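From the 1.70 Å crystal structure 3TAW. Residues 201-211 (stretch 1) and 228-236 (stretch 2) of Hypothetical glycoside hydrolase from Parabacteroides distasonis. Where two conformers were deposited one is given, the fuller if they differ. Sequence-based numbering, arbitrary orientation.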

# COMPACT_ATOMS: atom_id res chain seq x y z
N MSE A 201 -2.13 -9.33 -9.31
CA MSE A 201 -1.69 -8.11 -8.65
C MSE A 201 -0.58 -7.43 -9.43
O MSE A 201 0.15 -8.06 -10.21
CB MSE A 201 -1.25 -8.39 -7.21
CG MSE A 201 -0.07 -9.30 -7.08
SE MSE A 201 0.36 -9.68 -5.22
CE MSE A 201 2.10 -10.42 -5.58
N TYR A 202 -0.53 -6.11 -9.26
CA TYR A 202 0.61 -5.29 -9.66
C TYR A 202 1.46 -5.16 -8.41
O TYR A 202 0.91 -5.03 -7.29
CB TYR A 202 0.14 -3.91 -10.18
CG TYR A 202 -0.79 -4.05 -11.35
CD1 TYR A 202 -2.16 -4.18 -11.16
CD2 TYR A 202 -0.30 -4.08 -12.65
CE1 TYR A 202 -3.02 -4.35 -12.23
CE2 TYR A 202 -1.16 -4.25 -13.74
CZ TYR A 202 -2.52 -4.39 -13.52
OH TYR A 202 -3.40 -4.56 -14.57
N TRP A 203 2.77 -5.22 -8.55
CA TRP A 203 3.62 -5.04 -7.37
C TRP A 203 4.94 -4.41 -7.76
O TRP A 203 5.35 -4.42 -8.92
CB TRP A 203 3.81 -6.39 -6.63
CG TRP A 203 4.65 -7.35 -7.41
CD1 TRP A 203 4.25 -8.18 -8.41
CD2 TRP A 203 6.07 -7.50 -7.31
NE1 TRP A 203 5.31 -8.87 -8.91
CE2 TRP A 203 6.45 -8.47 -8.25
CE3 TRP A 203 7.04 -6.92 -6.49
CZ2 TRP A 203 7.78 -8.87 -8.41
CZ3 TRP A 203 8.35 -7.31 -6.64
CH2 TRP A 203 8.72 -8.28 -7.61
N GLY A 204 5.61 -3.83 -6.77
CA GLY A 204 6.96 -3.33 -6.96
C GLY A 204 7.17 -1.90 -6.53
O GLY A 204 6.21 -1.14 -6.34
N GLU A 205 8.44 -1.54 -6.41
CA GLU A 205 8.91 -0.21 -6.06
C GLU A 205 9.74 0.42 -7.21
O GLU A 205 9.48 1.53 -7.62
CB GLU A 205 9.78 -0.31 -4.80
CG GLU A 205 10.43 0.97 -4.34
CD GLU A 205 11.46 0.78 -3.23
OE1 GLU A 205 12.08 -0.30 -3.11
OE2 GLU A 205 11.69 1.74 -2.49
N LYS A 206 10.75 -0.29 -7.70
CA LYS A 206 11.65 0.23 -8.72
C LYS A 206 11.04 0.22 -10.13
O LYS A 206 11.48 0.96 -10.99
CB LYS A 206 12.95 -0.58 -8.74
CG LYS A 206 13.75 -0.50 -7.46
CD LYS A 206 14.99 -1.41 -7.52
CE LYS A 206 16.11 -0.97 -6.57
NZ LYS A 206 15.64 -0.37 -5.28
N ASN A 207 10.09 -0.70 -10.36
CA ASN A 207 9.26 -0.77 -11.55
C ASN A 207 7.92 -1.33 -11.11
O ASN A 207 7.80 -1.84 -10.00
CB ASN A 207 9.86 -1.73 -12.59
CG ASN A 207 11.26 -1.36 -13.00
OD1 ASN A 207 11.44 -0.55 -13.91
ND2 ASN A 207 12.27 -1.96 -12.35
N VAL A 208 6.92 -1.25 -11.98
CA VAL A 208 5.66 -1.94 -11.77
C VAL A 208 5.74 -3.32 -12.46
O VAL A 208 5.84 -3.44 -13.70
CB VAL A 208 4.48 -1.11 -12.29
CG1 VAL A 208 3.17 -1.91 -12.19
CG2 VAL A 208 4.38 0.20 -11.50
N TYR A 209 5.74 -4.35 -11.63
CA TYR A 209 5.76 -5.74 -12.04
C TYR A 209 4.36 -6.32 -11.84
O TYR A 209 3.43 -5.60 -11.44
CB TYR A 209 6.74 -6.52 -11.13
CG TYR A 209 8.14 -5.97 -11.04
CD1 TYR A 209 9.04 -6.11 -12.09
CD2 TYR A 209 8.59 -5.32 -9.90
CE1 TYR A 209 10.33 -5.62 -12.00
CE2 TYR A 209 9.90 -4.84 -9.80
CZ TYR A 209 10.76 -4.98 -10.85
OH TYR A 209 12.07 -4.51 -10.77
N ALA A 210 4.18 -7.61 -12.11
CA ALA A 210 2.90 -8.24 -11.82
C ALA A 210 3.06 -9.69 -11.39
O ALA A 210 4.16 -10.23 -11.49
CB ALA A 210 1.95 -8.14 -13.02
N ALA A 211 1.97 -10.29 -10.91
CA ALA A 211 1.97 -11.69 -10.54
C ALA A 211 0.57 -12.23 -10.57
O ALA A 211 -0.40 -11.49 -10.40
CB ALA A 211 2.57 -11.88 -9.14
N GLU A 228 13.48 -13.24 -16.46
CA GLU A 228 13.63 -12.09 -15.56
C GLU A 228 12.25 -11.50 -15.29
O GLU A 228 11.30 -11.79 -16.00
CB GLU A 228 14.49 -11.00 -16.21
CG GLU A 228 15.76 -11.50 -16.89
CD GLU A 228 16.47 -10.40 -17.66
OE1 GLU A 228 16.14 -10.16 -18.86
OE2 GLU A 228 17.38 -9.78 -17.07
N LEU A 229 12.13 -10.66 -14.26
CA LEU A 229 10.84 -10.00 -13.96
C LEU A 229 10.42 -9.09 -15.11
O LEU A 229 11.19 -8.26 -15.58
CB LEU A 229 10.91 -9.20 -12.68
CG LEU A 229 11.11 -9.99 -11.39
CD1 LEU A 229 11.39 -9.03 -10.23
CD2 LEU A 229 9.90 -10.89 -11.08
N LEU A 230 9.17 -9.26 -15.55
CA LEU A 230 8.59 -8.44 -16.59
C LEU A 230 8.23 -7.06 -16.03
O LEU A 230 7.49 -6.95 -15.04
CB LEU A 230 7.34 -9.13 -17.12
CG LEU A 230 6.73 -8.51 -18.36
CD1 LEU A 230 7.61 -8.84 -19.63
CD2 LEU A 230 5.26 -8.94 -18.51
N LYS A 231 8.72 -6.01 -16.70
CA LYS A 231 8.42 -4.64 -16.29
C LYS A 231 7.24 -4.11 -17.08
O LYS A 231 7.36 -3.83 -18.26
CB LYS A 231 9.65 -3.76 -16.52
CG LYS A 231 10.83 -4.10 -15.61
CD LYS A 231 12.08 -3.35 -16.08
CE LYS A 231 13.35 -3.94 -15.51
NZ LYS A 231 14.56 -3.27 -16.10
N LEU A 232 6.08 -3.98 -16.43
CA LEU A 232 4.89 -3.43 -17.10
C LEU A 232 5.05 -1.95 -17.43
O LEU A 232 4.63 -1.47 -18.50
CB LEU A 232 3.64 -3.65 -16.22
CG LEU A 232 3.01 -5.04 -16.33
CD1 LEU A 232 3.94 -6.16 -15.94
CD2 LEU A 232 1.72 -5.09 -15.47
N PHE A 233 5.64 -1.21 -16.49
CA PHE A 233 6.16 0.11 -16.78
C PHE A 233 7.22 0.47 -15.74
O PHE A 233 7.48 -0.30 -14.80
CB PHE A 233 5.09 1.20 -16.98
CG PHE A 233 4.30 1.60 -15.74
CD1 PHE A 233 4.77 2.60 -14.87
CD2 PHE A 233 3.04 1.07 -15.49
CE1 PHE A 233 4.01 3.01 -13.79
CE2 PHE A 233 2.29 1.48 -14.39
CZ PHE A 233 2.76 2.44 -13.54
N SER A 234 7.89 1.58 -16.00
CA SER A 234 9.10 1.92 -15.27
C SER A 234 9.18 3.43 -15.05
O SER A 234 8.47 4.21 -15.71
CB SER A 234 10.33 1.49 -16.09
OG SER A 234 10.34 0.10 -16.37
N PRO A 235 10.08 3.85 -14.16
CA PRO A 235 10.35 5.26 -14.02
C PRO A 235 10.79 5.89 -15.33
O PRO A 235 11.39 5.22 -16.16
CB PRO A 235 11.47 5.30 -12.98
CG PRO A 235 11.29 4.02 -12.20
CD PRO A 235 10.88 3.04 -13.22
N ARG A 236 10.45 7.14 -15.52
CA ARG A 236 10.61 7.79 -16.82
C ARG A 236 11.16 9.20 -16.70
O ARG A 236 10.74 10.00 -15.87
CB ARG A 236 9.28 7.80 -17.56
CG ARG A 236 8.18 8.38 -16.79
CD ARG A 236 6.86 8.42 -17.51
NE ARG A 236 5.88 8.96 -16.57
CZ ARG A 236 4.63 9.33 -16.86
NH1 ARG A 236 4.13 9.22 -18.10
NH2 ARG A 236 3.87 9.80 -15.88
O HOH W 1 6.38 -8.97 -13.45

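The polar heart of this contact is a single antiparallel bridge between Val208 and Phe233. Val208 N donates to Phe233 O at 3.0 Å with a nearly straight N-H...O angle of 157°, and Leu232 N donates to Val208 O at 2.8 Å with a more bent angle of 139°. Val208 thus spends both its backbone polar groups on the second stretch, which suits a buried residue whose side chain offers no polar atom of its own.

Beside this bridge, Ser234 OG donates to Asn207 OD1 at 2.8 Å. The amide of Asn207 can accept and donate at once: while OD1 takes the serine proton, ND2 gives a hydrogen bond to Tyr209 OH at 3.0 Å within its own stretch. The short serine side chain places its hydroxyl close to the backbone, within reach of the amide. Next to it, Pro235 CD lies 3.1 Å from Lys206 O, a close contact made by a ring that carries no N-H to donate.

Beyond the bridge, direct backbone pairing gives way to water. Ala210 N lies 4.5 Å from Leu230 O, too far for a hydrogen bond, and water 1 fills the gap, accepting from Ala210 N at 2.9 Å and donating to Leu230 O at 2.8 Å.

Packing surrounds this polar framework. Val208 points toward the second stretch, and its CG2 sits over one face of the Phe233 ring, 3.7 Å from the centroid and 23° off the normal. Phe233 has its CA-to-CB bond directed away, yet its ring comes back to meet the valine, with CZ 3.4 Å from Val208 CG2. A branched aliphatic residue suits this place because a methyl can rest on the flat aromatic surface.

Leu229 makes a similar contact with Tyr209: its CD1 lies over one face of the tyrosine ring, 4.1 Å from the centroid and 15° off the normal. The same methyl is 3.8 Å from Trp203 CH2, so one leucine branch touches two aromatic side chains. Trp203 remains anchored in its own stretch by a weak hydrogen bond from NE1 to Ala210 O at 3.1 Å. Tyr209 combines an apolar ring, which leucine can cover, with the hydroxyl that receives the Asn207 amide proton.

Leu232 points toward the first stretch and carries the packing to Tyr202 and Ala210. Its CD2 meets the edge of the Tyr202 ring, 3.5 Å from CE2, and lies 3.9 Å from Ala210 CB, whose small methyl adds apolar surface beside the leucine.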